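PDB 3CNL: ribosome biogenesis GTPase A from Thermotoga maritima, which binds GTP, probably hydrolysing it, as a circularly permuted GTPase and is probably required for a late step of 50S ribosomal subunit assembly. Local coordinates for residues A31-A36 / V243-R247. Numbering follows the deposited sequence.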
loop_
_atom_site.group_PDB
_atom_site.type_symbol
_atom_site.label_atom_id
_atom_site.label_comp_id
_atom_site.label_asym_id
_atom_site.label_seq_id
_atom_site.Cartn_x
_atom_site.Cartn_y
_atom_site.Cartn_z
ATOM N N ALA A 31 1.348 4.015 -4.082
ATOM C CA ALA A 31 1.342 5.322 -4.757
ATOM C C ALA A 31 -0.059 5.878 -4.963
ATOM O O ALA A 31 -0.242 7.085 -5.166
ATOM C CB ALA A 31 2.045 5.206 -6.125
ATOM N N ARG A 32 -1.064 5.012 -4.932
ATOM C CA ARG A 32 -2.457 5.482 -5.120
ATOM C C ARG A 32 -3.011 6.176 -3.870
ATOM O O ARG A 32 -3.998 6.947 -3.921
ATOM C CB ARG A 32 -3.348 4.312 -5.517
ATOM C CG ARG A 32 -2.943 3.646 -6.815
ATOM C CD ARG A 32 -3.723 2.350 -7.092
ATOM N NE ARG A 32 -3.463 1.322 -6.060
ATOM C CZ ARG A 32 -4.176 0.201 -5.920
ATOM N NH1 ARG A 32 -5.197 -0.041 -6.743
ATOM N NH2 ARG A 32 -3.882 -0.689 -4.963
ATOM N N ALA A 33 -2.377 5.903 -2.735
ATOM C CA ALA A 33 -2.814 6.483 -1.465
ATOM C C ALA A 33 -1.609 6.686 -0.552
ATOM O O ALA A 33 -1.466 5.960 0.418
ATOM C CB ALA A 33 -3.848 5.523 -0.775
ATOM N N PRO A 34 -0.709 7.635 -0.881
ATOM C CA PRO A 34 0.513 7.810 -0.073
ATOM C C PRO A 34 0.365 8.264 1.364
ATOM O O PRO A 34 1.232 7.927 2.174
ATOM C CB PRO A 34 1.347 8.822 -0.888
ATOM C CG PRO A 34 0.799 8.690 -2.266
ATOM C CD PRO A 34 -0.678 8.494 -2.077
ATOM N N PHE A 35 -0.677 9.034 1.694
ATOM C CA PHE A 35 -0.892 9.395 3.092
ATOM C C PHE A 35 -1.516 8.212 3.831
ATOM O O PHE A 35 -1.037 7.807 4.896
ATOM C CB PHE A 35 -1.771 10.643 3.258
ATOM C CG PHE A 35 -1.046 11.967 3.077
ATOM C CD1 PHE A 35 0.331 12.080 3.254
ATOM C CD2 PHE A 35 -1.769 13.110 2.762
ATOM C CE1 PHE A 35 0.970 13.297 3.082
ATOM C CE2 PHE A 35 -1.137 14.348 2.601
ATOM C CZ PHE A 35 0.218 14.441 2.764
ATOM N N ALA A 36 -2.561 7.631 3.249
ATOM C CA ALA A 36 -3.261 6.550 3.901
ATOM C C ALA A 36 -2.313 5.432 4.264
ATOM O O ALA A 36 -2.422 4.883 5.360
ATOM C CB ALA A 36 -4.442 6.027 3.021
ATOM N N VAL A 243 -6.044 4.147 -11.403
ATOM C CA VAL A 243 -6.815 5.097 -10.622
ATOM C C VAL A 243 -6.052 5.341 -9.305
ATOM O O VAL A 243 -5.555 4.398 -8.729
ATOM C CB VAL A 243 -8.241 4.501 -10.377
ATOM C CG1 VAL A 243 -8.831 4.957 -9.097
ATOM C CG2 VAL A 243 -9.190 4.872 -11.536
ATOM N N SER A 244 -5.919 6.602 -8.881
ATOM C CA SER A 244 -5.384 6.942 -7.561
ATOM C C SER A 244 -6.492 7.439 -6.630
ATOM O O SER A 244 -7.579 7.780 -7.089
ATOM C CB SER A 244 -4.263 7.982 -7.664
ATOM O OG SER A 244 -3.128 7.441 -8.308
ATOM N N PHE A 245 -6.224 7.480 -5.325
ATOM C CA PHE A 245 -7.296 7.717 -4.350
ATOM C C PHE A 245 -7.062 8.932 -3.475
ATOM O O PHE A 245 -7.937 9.286 -2.683
ATOM C CB PHE A 245 -7.541 6.473 -3.472
ATOM C CG PHE A 245 -7.586 5.161 -4.250
ATOM C CD1 PHE A 245 -8.571 4.931 -5.208
ATOM C CD2 PHE A 245 -6.675 4.153 -3.981
ATOM C CE1 PHE A 245 -8.615 3.737 -5.918
ATOM C CE2 PHE A 245 -6.713 2.952 -4.674
ATOM C CZ PHE A 245 -7.676 2.744 -5.654
ATOM N N GLU A 246 -5.876 9.531 -3.606
ATOM C CA GLU A 246 -5.462 10.724 -2.851
ATOM C C GLU A 246 -4.565 11.575 -3.738
ATOM O O GLU A 246 -3.792 11.027 -4.526
ATOM C CB GLU A 246 -4.595 10.346 -1.650
ATOM C CG GLU A 246 -5.195 9.431 -0.693
ATOM C CD GLU A 246 -4.439 9.368 0.583
ATOM O OE1 GLU A 246 -3.318 8.816 0.575
ATOM O OE2 GLU A 246 -4.991 9.840 1.601
ATOM N N ARG A 247 -4.655 12.896 -3.552
ATOM C CA ARG A 247 -3.823 13.926 -4.194
ATOM C C ARG A 247 -3.190 14.808 -3.113
ATOM O O ARG A 247 -3.837 15.073 -2.105
ATOM C CB ARG A 247 -4.695 14.846 -5.054
ATOM C CG ARG A 247 -5.299 14.253 -6.298
ATOM C CD ARG A 247 -6.540 15.073 -6.692
ATOM N NE ARG A 247 -6.400 16.503 -6.373
ATOM C CZ ARG A 247 -7.253 17.457 -6.760
ATOM N NH1 ARG A 247 -8.325 17.152 -7.487
ATOM N NH2 ARG A 247 -7.036 18.728 -6.423
HETATM O O HOH W 1 -0.767 8.321 -7.589
#
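Residues 31-36, which follow strand 24-30 in the circularly permuted, P-loop-type G domain of this GTPase, are held by 243-247, which arrive from beyond helix 224-236 without forming a strand: an example of how a distant part of the chain can fix a loop through a few backbone groups. The two backbones meet at one carbonyl: Arg-32 O accepts a hydrogen bond from Phe-245 N at 2.7 Å and a weak one from Glu-246 N at 3.2 Å. A water extends this junction, donating to Ala-31 O and hydrogen-bonding Ser-244 OG, which also meets Asp-60 N. Arg-32 points across the interface, its CD 3.2 Å from Val-243 O, and Phe-245 CE2 lies over one face of its guanidinium. The Arg-32 side chain is about 7 Å from the bound GNP at the nearest atoms; its guanidinium forms a salt bridge with Asp-30 and hydrogen-bonds the carbonyls of Val-235 and Ala-236, so it also ties in the end of helix 224-236. The Phe-245 side chain also packs on Leu-170 and Ile-191, from helices 162-170 and 182-196. Glu-246 closes the contact where 34-36 adopt helical backbone angles: its OE1 accepts from Phe-35 N at 2.9 Å and, almost linearly, from Ala-36 N at 3.0 Å.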